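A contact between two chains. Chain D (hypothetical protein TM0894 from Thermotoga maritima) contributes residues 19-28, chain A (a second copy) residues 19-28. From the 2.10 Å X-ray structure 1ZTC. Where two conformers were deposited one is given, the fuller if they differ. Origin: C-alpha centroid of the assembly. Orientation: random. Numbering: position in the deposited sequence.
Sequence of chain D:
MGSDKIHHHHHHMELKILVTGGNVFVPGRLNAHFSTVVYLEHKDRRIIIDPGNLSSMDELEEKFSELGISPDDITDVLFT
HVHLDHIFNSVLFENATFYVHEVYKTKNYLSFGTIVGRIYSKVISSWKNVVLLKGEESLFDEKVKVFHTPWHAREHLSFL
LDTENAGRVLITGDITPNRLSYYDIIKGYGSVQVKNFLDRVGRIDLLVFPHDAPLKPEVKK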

ATOM      1  N   VAL D  19      -8.362  -8.387  13.057  1.00 44.33           N
ATOM      2  CA  VAL D  19      -7.565  -7.533  12.180  1.00 43.56           C
ATOM      3  C   VAL D  19      -7.332  -6.222  12.902  1.00 42.81           C
ATOM      4  O   VAL D  19      -8.285  -5.594  13.363  1.00 41.63           O
ATOM      5  CB  VAL D  19      -8.358  -7.208  10.877  1.00 43.60           C
ATOM      6  CG1 VAL D  19      -7.632  -6.159  10.019  1.00 45.50           C
ATOM      7  CG2 VAL D  19      -8.625  -8.472  10.074  1.00 45.74           C
ATOM      8  N   THR D  20      -6.085  -5.786  12.995  1.00 42.06           N
ATOM      9  CA  THR D  20      -5.846  -4.403  13.367  1.00 43.72           C
ATOM     10  C   THR D  20      -5.722  -3.587  12.063  1.00 44.87           C
ATOM     11  O   THR D  20      -5.009  -3.962  11.132  1.00 44.20           O
ATOM     12  CB  THR D  20      -4.626  -4.206  14.320  0.50 41.48           C
ATOM     13  OG1 THR D  20      -3.436  -4.299  13.571  0.50 34.06           O
ATOM     14  CG2 THR D  20      -4.588  -5.247  15.475  0.50 33.34           C
ATOM     15  N   GLY D  21      -6.487  -2.508  11.988  1.00 44.75           N
ATOM     16  CA  GLY D  21      -6.654  -1.776  10.766  1.00 44.25           C
ATOM     17  C   GLY D  21      -5.490  -0.901  10.379  1.00 44.14           C
ATOM     18  O   GLY D  21      -4.538  -0.685  11.145  1.00 43.62           O
ATOM     19  N   GLY D  22      -5.604  -0.333   9.192  1.00 44.35           N
ATOM     20  CA  GLY D  22      -4.576   0.555   8.674  1.00 44.25           C
ATOM     21  C   GLY D  22      -5.103   1.408   7.536  1.00 45.38           C
ATOM     22  O   GLY D  22      -6.317   1.505   7.302  1.00 46.99           O
ATOM     23  N   ASN D  23      -4.172   1.979   6.796  1.00 44.67           N
ATOM     24  CA  ASN D  23      -4.493   2.893   5.706  1.00 48.38           C
ATOM     25  C   ASN D  23      -3.688   2.541   4.510  1.00 49.54           C
ATOM     26  O   ASN D  23      -2.483   2.371   4.615  1.00 56.21           O
ATOM     27  CB  ASN D  23      -4.093   4.335   6.026  1.00 47.61           C
ATOM     28  CG  ASN D  23      -4.474   4.756   7.384  1.00 53.33           C
ATOM     29  OD1 ASN D  23      -5.647   4.976   7.661  1.00 68.23           O
ATOM     30  ND2 ASN D  23      -3.483   4.895   8.257  1.00 65.95           N
ATOM     31  N   VAL D  24      -4.326   2.532   3.360  1.00 49.29           N
ATOM     32  CA  VAL D  24      -3.593   2.460   2.101  1.00 51.74           C
ATOM     33  C   VAL D  24      -4.266   3.431   1.180  1.00 46.47           C
ATOM     34  O   VAL D  24      -5.382   3.193   0.748  1.00 47.13           O
ATOM     35  CB  VAL D  24      -3.677   1.053   1.481  1.00 57.82           C
ATOM     36  CG1 VAL D  24      -2.694   0.928   0.318  1.00 59.63           C
ATOM     37  CG2 VAL D  24      -3.404  -0.019   2.551  1.00 67.00           C
ATOM     38  N   PHE D  25      -3.597   4.535   0.875  1.00 44.28           N
ATOM     39  CA  PHE D  25      -4.249   5.606   0.162  1.00 42.09           C
ATOM     40  C   PHE D  25      -3.263   6.383  -0.682  1.00 40.20           C
ATOM     41  O   PHE D  25      -2.300   6.956  -0.171  1.00 39.61           O
ATOM     42  CB  PHE D  25      -5.027   6.521   1.153  1.00 40.94           C
ATOM     43  CG  PHE D  25      -5.599   7.755   0.506  1.00 44.28           C
ATOM     44  CD1 PHE D  25      -6.616   7.644  -0.453  1.00 47.24           C
ATOM     45  CD2 PHE D  25      -5.116   9.025   0.826  1.00 43.64           C
ATOM     46  CE1 PHE D  25      -7.125   8.775  -1.088  1.00 42.16           C
ATOM     47  CE2 PHE D  25      -5.630  10.176   0.219  1.00 45.26           C
ATOM     48  CZ  PHE D  25      -6.643  10.061  -0.737  1.00 46.64           C
ATOM     49  N   VAL D  26      -3.495   6.383  -1.991  1.00 36.55           N
ATOM     50  CA  VAL D  26      -2.769   7.222  -2.900  1.00 37.71           C
ATOM     51  C   VAL D  26      -3.834   8.013  -3.656  1.00 41.18           C
ATOM     52  O   VAL D  26      -4.642   7.429  -4.386  1.00 39.32           O
ATOM     53  CB  VAL D  26      -1.944   6.409  -3.896  1.00 35.19           C
ATOM     54  CG1 VAL D  26      -1.193   7.302  -4.850  1.00 34.88           C
ATOM     55  CG2 VAL D  26      -0.988   5.475  -3.150  1.00 37.87           C
ATOM     56  N   PRO D  27      -3.862   9.346  -3.458  1.00 40.46           N
ATOM     57  CA  PRO D  27      -4.863  10.172  -4.177  1.00 39.76           C
ATOM     58  C   PRO D  27      -4.962   9.871  -5.671  1.00 36.45           C
ATOM     59  O   PRO D  27      -3.945   9.874  -6.395  1.00 37.32           O
ATOM     60  CB  PRO D  27      -4.375  11.619  -3.945  1.00 39.09           C
ATOM     61  CG  PRO D  27      -3.661  11.571  -2.607  1.00 40.80           C
ATOM     62  CD  PRO D  27      -3.032  10.156  -2.543  1.00 41.45           C
ATOM     63  N   GLY D  28      -6.196   9.564  -6.096  1.00 36.64           N
ATOM     64  CA  GLY D  28      -6.511   9.336  -7.499  1.00 37.79           C
ATOM     65  C   GLY D  28      -6.088   7.987  -8.053  1.00 36.19           C
ATOM     66  O   GLY D  28      -6.150   7.800  -9.252  1.00 38.92           O
TER
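Chain A 19-28: VTGGNVFVPG

When two copies of a strand pair antiparallel about the same residue, the contacts on one side of that residue recur, closely though not exactly, on the other. The contact between chains D and A of TM0894 illustrates the principle with a very short pairing. In both chains residues 23-26 form a strand, and the two strands run antiparallel, with 163° between their N-to-C directions and a signed crossing angle of -163°. Their axes approach to 4.4 Å. The register is centred on the pair Val24(D) and Val24(A), so residue numbers facing each other near the centre add up to 48, and the two stretches together bury 599 Å².

Along chain D, Val19(D) remains out of reach, and the contact begins at Thr20(D). Its CA-to-CB bond points toward chain A, and with chi1 in the p well OG1 of Thr20(D) lies 3.6 Å from CB of Pro27(A). The same proline receives the next residue: O of Gly21(D) lies 3.0 Å from CD of Pro27(A), a close packing of a carbonyl against the proline ring.

Gly22(D) is extended, with phi/psi of -162/-163°, and sits opposite Val26(A) at a CA-CA distance of 5.0 Å. The absence of a side chain matters here. An ideal CB would point toward chain A and stand 2.1 Å from O of Phe25(A), a clash. Instead, CA of Gly22(D) makes a CA-H...O contact of 3.3 Å with O of Phe25(A).

The strand proper opens with Asn23(D), which forms a hydrogen-bonded pair with Phe25(A). N of Asn23(D) donates to O of Phe25(A) at 3.0 Å, and O of Asn23(D) accepts from N of Phe25(A) at 2.8 Å. That carbonyl also meets the neighbouring residue, since O of Asn23(D) is 3.3 Å from CA of Val24(A) in a CA-H...O contact. On the side-chain level, CB of Asn23(D) reaches 3.7 Å from CB of Asn23(A), and both asparagines share a face of the sheet with the two phenylalanines.

Val24(D) faces its own counterpart in a non-hydrogen-bonded pair, the narrow type, with CA atoms 4.4 Å apart. The two valines project from the face opposite the asparagines, where CG1 of Val24(D) packs 4.2 Å from CG1 of Val24(A).

Beyond this centre the pattern returns in reverse. N of Phe25(D) donates to O of Asn23(A) at 2.7 Å, while N of Asn23(A) donates to O of Phe25(D) at 3.0 Å. The Phe25(D) ring presents its edge to the asparagine, with CD2 of Phe25(D) 3.8 Å from ND2 of Asn23(A). The CA-to-CB bond of Val26(D) points sideways, and the residue adds little. Pro27(D) then closes the contact as Pro27(A) opened it: its CG lies 3.1 Å from O of Gly21(A), and CB of Pro27(D) is 3.7 Å from OG1 of Thr20(A).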

ATOM      1  N   VAL A  19       4.305  15.922  -5.914  1.00 44.57           N
ATOM      2  CA  VAL A  19       3.682  14.731  -5.365  1.00 43.70           C
ATOM      3  C   VAL A  19       2.523  15.172  -4.475  1.00 42.28           C
ATOM      4  O   VAL A  19       2.700  16.029  -3.627  1.00 41.04           O
ATOM      5  CB  VAL A  19       4.699  13.993  -4.451  1.00 44.07           C
ATOM      6  CG1 VAL A  19       4.058  12.877  -3.643  1.00 44.30           C
ATOM      7  CG2 VAL A  19       5.928  13.524  -5.252  1.00 46.51           C
ATOM      8  N   THR A  20       1.356  14.568  -4.643  1.00 42.47           N
ATOM      9  CA  THR A  20       0.320  14.645  -3.610  1.00 43.97           C
ATOM     10  C   THR A  20       0.456  13.424  -2.713  1.00 44.67           C
ATOM     11  O   THR A  20       0.530  12.276  -3.169  1.00 44.48           O
ATOM     12  CB  THR A  20      -1.140  14.776  -4.136  1.00 42.50           C
ATOM     13  OG1 THR A  20      -1.469  13.628  -4.879  1.00 45.84           O
ATOM     14  CG2 THR A  20      -1.287  15.995  -5.012  1.00 45.00           C
ATOM     15  N   GLY A  21       0.517  13.687  -1.416  1.00 44.64           N
ATOM     16  CA  GLY A  21       0.866  12.672  -0.438  1.00 44.21           C
ATOM     17  C   GLY A  21      -0.244  11.717  -0.125  1.00 43.56           C
ATOM     18  O   GLY A  21      -1.388  11.903  -0.539  1.00 43.47           O
ATOM     19  N   GLY A  22       0.095  10.693   0.649  1.00 43.94           N
ATOM     20  CA  GLY A  22      -0.854   9.677   1.036  1.00 44.50           C
ATOM     21  C   GLY A  22      -0.370   8.900   2.223  1.00 45.33           C
ATOM     22  O   GLY A  22       0.560   9.307   2.923  1.00 47.35           O
ATOM     23  N   ASN A  23      -0.987   7.751   2.424  1.00 44.90           N
ATOM     24  CA  ASN A  23      -0.711   6.902   3.577  1.00 48.28           C
ATOM     25  C   ASN A  23      -0.616   5.467   3.157  1.00 49.80           C
ATOM     26  O   ASN A  23      -1.468   4.984   2.442  1.00 56.37           O
ATOM     27  CB  ASN A  23      -1.844   6.952   4.589  1.00 47.54           C
ATOM     28  CG  ASN A  23      -2.328   8.333   4.825  1.00 55.63           C
ATOM     29  OD1 ASN A  23      -1.653   9.127   5.484  1.00 67.13           O
ATOM     30  ND2 ASN A  23      -3.495   8.652   4.258  1.00 67.58           N
ATOM     31  N   VAL A  24       0.370   4.779   3.680  1.00 49.24           N
ATOM     32  CA  VAL A  24       0.451   3.357   3.538  1.00 51.66           C
ATOM     33  C   VAL A  24       0.962   2.823   4.853  1.00 46.66           C
ATOM     34  O   VAL A  24       2.118   3.042   5.212  1.00 47.03           O
ATOM     35  CB  VAL A  24       1.385   2.945   2.404  1.00 58.06           C
ATOM     36  CG1 VAL A  24       1.148   1.477   2.045  1.00 60.16           C
ATOM     37  CG2 VAL A  24       1.130   3.831   1.171  1.00 67.66           C
ATOM     38  N   PHE A  25       0.086   2.138   5.583  1.00 44.65           N
ATOM     39  CA  PHE A  25       0.372   1.759   6.945  1.00 41.68           C
ATOM     40  C   PHE A  25      -0.393   0.549   7.325  1.00 40.31           C
ATOM     41  O   PHE A  25      -1.628   0.527   7.232  1.00 39.99           O
ATOM     42  CB  PHE A  25       0.001   2.904   7.880  1.00 42.41           C
ATOM     43  CG  PHE A  25       0.172   2.567   9.328  1.00 44.84           C
ATOM     44  CD1 PHE A  25       1.438   2.287   9.843  1.00 46.99           C
ATOM     45  CD2 PHE A  25      -0.913   2.554  10.184  1.00 44.70           C
ATOM     46  CE1 PHE A  25       1.608   2.011  11.184  1.00 44.52           C
ATOM     47  CE2 PHE A  25      -0.759   2.233  11.526  1.00 46.52           C
ATOM     48  CZ  PHE A  25       0.501   1.973  12.031  1.00 47.20           C
ATOM     49  N   VAL A  26       0.353  -0.491   7.711  1.00 37.32           N
ATOM     50  CA  VAL A  26      -0.178  -1.699   8.243  1.00 37.75           C
ATOM     51  C   VAL A  26       0.551  -1.884   9.571  1.00 41.17           C
ATOM     52  O   VAL A  26       1.782  -2.076   9.556  1.00 39.37           O
ATOM     53  CB  VAL A  26       0.118  -2.903   7.360  1.00 37.52           C
ATOM     54  CG1 VAL A  26      -0.309  -4.196   8.032  1.00 39.34           C
ATOM     55  CG2 VAL A  26      -0.558  -2.787   5.969  1.00 41.51           C
ATOM     56  N   PRO A  27      -0.183  -1.773  10.716  1.00 40.48           N
ATOM     57  CA  PRO A  27       0.470  -1.892  12.030  1.00 39.76           C
ATOM     58  C   PRO A  27       1.387  -3.096  12.112  1.00 36.68           C
ATOM     59  O   PRO A  27       0.959  -4.211  11.837  1.00 37.36           O
ATOM     60  CB  PRO A  27      -0.715  -2.024  12.984  1.00 40.70           C
ATOM     61  CG  PRO A  27      -1.737  -1.129  12.358  1.00 41.01           C
ATOM     62  CD  PRO A  27      -1.612  -1.458  10.874  1.00 39.99           C
ATOM     63  N   GLY A  28       2.652  -2.845  12.456  1.00 37.07           N
ATOM     64  CA  GLY A  28       3.627  -3.931  12.698  1.00 37.85           C
ATOM     65  C   GLY A  28       4.293  -4.510  11.448  1.00 36.65           C
ATOM     66  O   GLY A  28       5.025  -5.498  11.525  1.00 38.38           O
TER